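Local coordinates for cellulase (Soil metagenome, PDB 5I2U), which probably hydrolyses the beta-1,4-glucosidic bonds of cellulose as a halotolerant glycoside hydrolase of family 5, at residues K84-I96 / I123-Y135. Sequence-based numbering, arbitrary orientation.
Sequences KCTVVRAAMGLEI and IYVIIDFHAHNKY
Arg89 and Asp128 meet with CG of each anti to its own backbone N (chi1 179° and 158°). The extended arginine chain carries its guanidinium to the carboxylate, where the two groups stack with their planes 13° apart. Asp128 OD2 sits over the centre of the guanidinium face, 3.1 Å from Arg89 NH2. No N-H points at it, so this salt bridge rests on charge alone. The same OD2 accepts a nearly straight hydrogen bond from His130 ND1 at 2.6 Å, which fixes the rotation of the imidazole. The guanidinium N-H groups turn instead to Glu159, Glu250 and Asn162. A bound glycerol lies beside His130, consistent with a pocket at this end of the barrel.

Beyond the strands, Glu95 bends at chi2 and brings its carboxylate to the loop that follows His130. Glu95 OE2 takes His132 N at 2.7 Å on its anti lone pair and Asn133 N at 2.8 Å nearly along the C-O axis. Glu95 OE1 uses its syn lone pair for the hydroxyl of Tyr135, OH to OE1 2.7 Å. Replacing Glu95 by an alanine removes the carboxylate and is likely to leave the amides of His132 and Asn133 and the Tyr135 hydroxyl without this acceptor, and the loop less firmly held. Leu94 CG packs over one face of the Phe129 ring, 3.8 Å from its centroid, in a CH-pi contact. At the other end, Val87 CG2 rests against Ile126 CG1 at 4.0 Å.

Eight backbone hydrogen bonds, from Thr86–Tyr124 to Leu94–His130, run along the parallel strands 87-93 and 124-130 and just past the ends of the first. Helix 104-120 connects them in a beta-alpha-beta unit of the TIM barrel. Strand 57-61 flanks 87-93, and strand 156-159 flanks 124-130.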
loop_
_atom_site.group_PDB
_atom_site.type_symbol
_atom_site.label_atom_id
_atom_site.label_comp_id
_atom_site.label_asym_id
_atom_site.label_seq_id
_atom_site.Cartn_x
_atom_site.Cartn_y
_atom_site.Cartn_z
ATOM N N LYS A 84 0.793 14.518 6.991
ATOM C CA LYS A 84 -0.662 14.323 6.972
ATOM C C LYS A 84 -1.074 13.007 6.313
ATOM O O LYS A 84 -2.132 12.932 5.692
ATOM C CB LYS A 84 -1.395 15.518 6.333
ATOM C CG LYS A 84 -1.005 16.880 6.883
ATOM C CD LYS A 84 -1.363 17.034 8.351
ATOM C CE LYS A 84 -1.162 18.484 8.798
ATOM N NZ LYS A 84 -1.125 18.617 10.279
ATOM N N CYS A 85 -0.257 11.963 6.476
ATOM C CA CYS A 85 -0.638 10.643 6.001
ATOM C C CYS A 85 -1.864 10.165 6.778
ATOM O O CYS A 85 -1.920 10.269 8.014
ATOM C CB CYS A 85 0.505 9.632 6.149
ATOM S SG CYS A 85 1.962 9.993 5.141
ATOM N N THR A 86 -2.865 9.709 6.031
ATOM C CA THR A 86 -4.034 9.038 6.583
ATOM C C THR A 86 -3.880 7.536 6.484
ATOM O O THR A 86 -4.685 6.790 7.061
ATOM C CB THR A 86 -5.330 9.492 5.868
ATOM O OG1 THR A 86 -5.165 9.433 4.435
ATOM C CG2 THR A 86 -5.668 10.918 6.273
ATOM N N VAL A 87 -2.872 7.090 5.723
ATOM C CA VAL A 87 -2.501 5.698 5.656
ATOM C C VAL A 87 -0.966 5.563 5.656
ATOM O O VAL A 87 -0.260 6.430 5.162
ATOM C CB VAL A 87 -3.147 4.998 4.423
ATOM C CG1 VAL A 87 -2.565 5.501 3.111
ATOM C CG2 VAL A 87 -3.008 3.483 4.519
ATOM N N VAL A 88 -0.478 4.467 6.233
ATOM C CA VAL A 88 0.937 4.093 6.192
ATOM C C VAL A 88 1.045 2.634 5.799
ATOM O O VAL A 88 0.262 1.809 6.243
ATOM C CB VAL A 88 1.662 4.361 7.525
ATOM C CG1 VAL A 88 1.763 5.854 7.703
ATOM C CG2 VAL A 88 0.938 3.741 8.709
ATOM N N ARG A 89 1.991 2.319 4.930
ATOM C CA ARG A 89 2.134 0.946 4.442
ATOM C C ARG A 89 3.424 0.374 4.967
ATOM O O ARG A 89 4.480 1.026 4.885
ATOM C CB ARG A 89 2.073 0.930 2.911
ATOM C CG ARG A 89 2.225 -0.418 2.220
ATOM C CD ARG A 89 1.935 -0.196 0.739
ATOM N NE ARG A 89 2.042 -1.349 -0.164
ATOM C CZ ARG A 89 3.024 -1.587 -1.043
ATOM N NH1 ARG A 89 4.114 -0.810 -1.118
ATOM N NH2 ARG A 89 2.934 -2.644 -1.841
ATOM N N ALA A 90 3.314 -0.823 5.536
ATOM C CA ALA A 90 4.445 -1.575 6.060
ATOM C C ALA A 90 4.816 -2.651 5.049
ATOM O O ALA A 90 4.087 -3.629 4.879
ATOM C CB ALA A 90 4.089 -2.196 7.411
ATOM N N ALA A 91 5.955 -2.465 4.389
ATOM C CA ALA A 91 6.369 -3.356 3.324
ATOM C C ALA A 91 7.258 -4.459 3.884
ATOM O O ALA A 91 8.484 -4.318 3.945
ATOM C CB ALA A 91 7.078 -2.572 2.224
ATOM N N MET A 92 6.630 -5.572 4.264
ATOM C CA MET A 92 7.356 -6.719 4.788
ATOM C C MET A 92 7.916 -7.546 3.645
ATOM O O MET A 92 7.217 -8.345 3.035
ATOM C CB MET A 92 6.469 -7.569 5.698
ATOM C CG MET A 92 7.272 -8.566 6.518
ATOM S SD MET A 92 6.226 -9.694 7.456
ATOM C CE MET A 92 5.626 -10.767 6.153
ATOM N N GLY A 93 9.182 -7.289 3.333
ATOM C CA GLY A 93 9.952 -8.020 2.344
ATOM C C GLY A 93 9.934 -9.518 2.463
ATOM O O GLY A 93 10.253 -10.067 3.522
ATOM N N LEU A 94 9.548 -10.165 1.363
ATOM C CA LEU A 94 9.646 -11.618 1.214
ATOM C C LEU A 94 10.753 -12.029 0.236
ATOM O O LEU A 94 10.871 -13.198 -0.076
ATOM C CB LEU A 94 8.286 -12.195 0.779
ATOM C CG LEU A 94 7.276 -12.634 1.856
ATOM C CD1 LEU A 94 7.573 -13.979 2.506
ATOM C CD2 LEU A 94 7.093 -11.526 2.888
ATOM N N GLU A 95 11.519 -11.058 -0.265
ATOM C CA GLU A 95 12.598 -11.274 -1.227
ATOM C C GLU A 95 13.783 -10.471 -0.732
ATOM O O GLU A 95 13.624 -9.617 0.140
ATOM C CB GLU A 95 12.240 -10.787 -2.659
ATOM C CG GLU A 95 10.783 -10.921 -3.073
ATOM C CD GLU A 95 10.313 -12.346 -3.313
ATOM O OE1 GLU A 95 11.017 -13.311 -2.967
ATOM O OE2 GLU A 95 9.223 -12.500 -3.899
ATOM N N ILE A 96 14.957 -10.739 -1.307
ATOM C CA ILE A 96 16.210 -10.068 -0.939
ATOM C C ILE A 96 16.641 -10.592 0.446
ATOM O O ILE A 96 15.822 -11.123 1.201
ATOM C CB ILE A 96 16.108 -8.504 -0.987
ATOM C CG1 ILE A 96 15.530 -8.029 -2.335
ATOM C CG2 ILE A 96 17.471 -7.852 -0.761
ATOM C CD1 ILE A 96 15.036 -6.592 -2.350
ATOM N N ILE A 123 -4.476 6.431 12.513
ATOM C CA ILE A 123 -4.432 6.290 11.051
ATOM C C ILE A 123 -4.497 4.826 10.610
ATOM O O ILE A 123 -4.280 3.908 11.410
ATOM C CB ILE A 123 -3.204 6.995 10.423
ATOM C CG1 ILE A 123 -1.889 6.404 10.945
ATOM C CG2 ILE A 123 -3.247 8.500 10.700
ATOM C CD1 ILE A 123 -0.722 6.615 9.999
ATOM N N TYR A 124 -4.820 4.633 9.327
ATOM C CA TYR A 124 -4.938 3.306 8.744
ATOM C C TYR A 124 -3.550 2.797 8.396
ATOM O O TYR A 124 -2.615 3.586 8.147
ATOM C CB TYR A 124 -5.873 3.313 7.507
ATOM C CG TYR A 124 -7.310 3.637 7.874
ATOM C CD1 TYR A 124 -8.198 2.627 8.264
ATOM C CD2 TYR A 124 -7.772 4.951 7.875
ATOM C CE1 TYR A 124 -9.501 2.921 8.637
ATOM C CE2 TYR A 124 -9.076 5.251 8.230
ATOM C CZ TYR A 124 -9.932 4.232 8.624
ATOM O OH TYR A 124 -11.217 4.526 8.988
ATOM N N VAL A 125 -3.419 1.472 8.380
ATOM C CA VAL A 125 -2.144 0.848 8.132
ATOM C C VAL A 125 -2.320 -0.376 7.249
ATOM O O VAL A 125 -3.198 -1.223 7.501
ATOM C CB VAL A 125 -1.412 0.510 9.453
ATOM C CG1 VAL A 125 -2.244 -0.406 10.350
ATOM C CG2 VAL A 125 -0.049 -0.096 9.162
ATOM N N ILE A 126 -1.499 -0.448 6.202
ATOM C CA ILE A 126 -1.516 -1.577 5.296
ATOM C C ILE A 126 -0.420 -2.514 5.745
ATOM O O ILE A 126 0.719 -2.095 5.890
ATOM C CB ILE A 126 -1.293 -1.162 3.812
ATOM C CG1 ILE A 126 -2.465 -0.291 3.327
ATOM C CG2 ILE A 126 -1.173 -2.392 2.908
ATOM C CD1 ILE A 126 -2.172 0.451 2.034
ATOM N N ILE A 127 -0.779 -3.770 5.976
ATOM C CA ILE A 127 0.189 -4.822 6.262
ATOM C C ILE A 127 0.444 -5.536 4.956
ATOM O O ILE A 127 -0.399 -6.302 4.499
ATOM C CB ILE A 127 -0.308 -5.800 7.357
ATOM C CG1 ILE A 127 -0.554 -5.046 8.680
ATOM C CG2 ILE A 127 0.725 -6.888 7.610
ATOM C CD1 ILE A 127 -1.273 -5.864 9.726
ATOM N N ASP A 128 1.619 -5.277 4.381
ATOM C CA ASP A 128 1.945 -5.673 3.016
ATOM C C ASP A 128 2.976 -6.827 2.996
ATOM O O ASP A 128 4.110 -6.690 3.446
ATOM C CB ASP A 128 2.377 -4.432 2.196
ATOM C CG ASP A 128 3.236 -4.765 0.963
ATOM O OD1 ASP A 128 3.019 -5.800 0.293
ATOM O OD2 ASP A 128 4.136 -3.944 0.658
ATOM N N PHE A 129 2.521 -7.959 2.460
ATOM C CA PHE A 129 3.292 -9.158 2.251
ATOM C C PHE A 129 4.022 -8.896 0.967
ATOM O O PHE A 129 3.511 -9.154 -0.123
ATOM C CB PHE A 129 2.312 -10.329 2.137
ATOM C CG PHE A 129 2.940 -11.672 2.217
ATOM C CD1 PHE A 129 3.259 -12.227 3.451
ATOM C CD2 PHE A 129 3.176 -12.405 1.054
ATOM C CE1 PHE A 129 3.823 -13.488 3.529
ATOM C CE2 PHE A 129 3.738 -13.663 1.116
ATOM C CZ PHE A 129 4.066 -14.208 2.359
ATOM N N HIS A 130 5.224 -8.343 1.110
ATOM C CA HIS A 130 5.924 -7.690 0.023
ATOM C C HIS A 130 6.731 -8.704 -0.803
ATOM O O HIS A 130 7.965 -8.786 -0.718
ATOM C CB HIS A 130 6.781 -6.548 0.571
ATOM C CG HIS A 130 7.126 -5.505 -0.447
ATOM N ND1 HIS A 130 6.311 -4.426 -0.719
ATOM C CD2 HIS A 130 8.213 -5.360 -1.232
ATOM C CE1 HIS A 130 6.876 -3.669 -1.636
ATOM N NE2 HIS A 130 8.032 -4.216 -1.969
ATOM N N ALA A 131 5.991 -9.463 -1.605
ATOM C CA ALA A 131 6.495 -10.564 -2.395
ATOM C C ALA A 131 6.325 -10.271 -3.874
ATOM O O ALA A 131 5.376 -9.577 -4.276
ATOM C CB ALA A 131 5.713 -11.826 -2.055
ATOM N N HIS A 132 7.248 -10.808 -4.668
ATOM C CA HIS A 132 7.068 -10.982 -6.115
ATOM C C HIS A 132 6.684 -12.423 -6.449
ATOM O O HIS A 132 5.767 -12.655 -7.242
ATOM C CB HIS A 132 8.341 -10.634 -6.886
ATOM C CG HIS A 132 8.698 -9.181 -6.854
ATOM N ND1 HIS A 132 7.856 -8.195 -7.325
ATOM C CD2 HIS A 132 9.826 -8.551 -6.447
ATOM C CE1 HIS A 132 8.444 -7.019 -7.188
ATOM N NE2 HIS A 132 9.639 -7.207 -6.660
ATOM N N ASN A 133 7.402 -13.380 -5.861
ATOM C CA ASN A 133 7.102 -14.799 -6.056
ATOM C C ASN A 133 5.883 -15.215 -5.228
ATOM O O ASN A 133 5.412 -14.455 -4.377
ATOM C CB ASN A 133 8.318 -15.665 -5.725
ATOM C CG ASN A 133 9.482 -15.401 -6.656
ATOM O OD1 ASN A 133 9.441 -15.779 -7.828
ATOM N ND2 ASN A 133 10.519 -14.721 -6.158
ATOM N N LYS A 134 5.391 -16.422 -5.499
ATOM C CA LYS A 134 4.213 -16.973 -4.828
ATOM C C LYS A 134 4.606 -17.792 -3.595
ATOM O O LYS A 134 5.309 -18.798 -3.719
ATOM C CB LYS A 134 3.429 -17.851 -5.810
ATOM C CG LYS A 134 2.018 -18.156 -5.336
ATOM C CD LYS A 134 1.269 -19.030 -6.319
ATOM C CE LYS A 134 1.600 -20.491 -6.099
ATOM N NZ LYS A 134 1.263 -21.245 -7.319
ATOM N N TYR A 135 4.141 -17.365 -2.420
ATOM C CA TYR A 135 4.485 -17.989 -1.126
ATOM C C TYR A 135 3.209 -18.276 -0.332
ATOM O O TYR A 135 2.957 -17.692 0.740
ATOM C CB TYR A 135 5.400 -17.065 -0.334
ATOM C CG TYR A 135 6.703 -16.756 -1.016
ATOM C CD1 TYR A 135 7.680 -17.755 -1.191
ATOM C CD2 TYR A 135 6.987 -15.471 -1.479
ATOM C CE1 TYR A 135 8.894 -17.476 -1.819
ATOM C CE2 TYR A 135 8.207 -15.182 -2.089
ATOM C CZ TYR A 135 9.154 -16.185 -2.262
ATOM O OH TYR A 135 10.360 -15.893 -2.874
#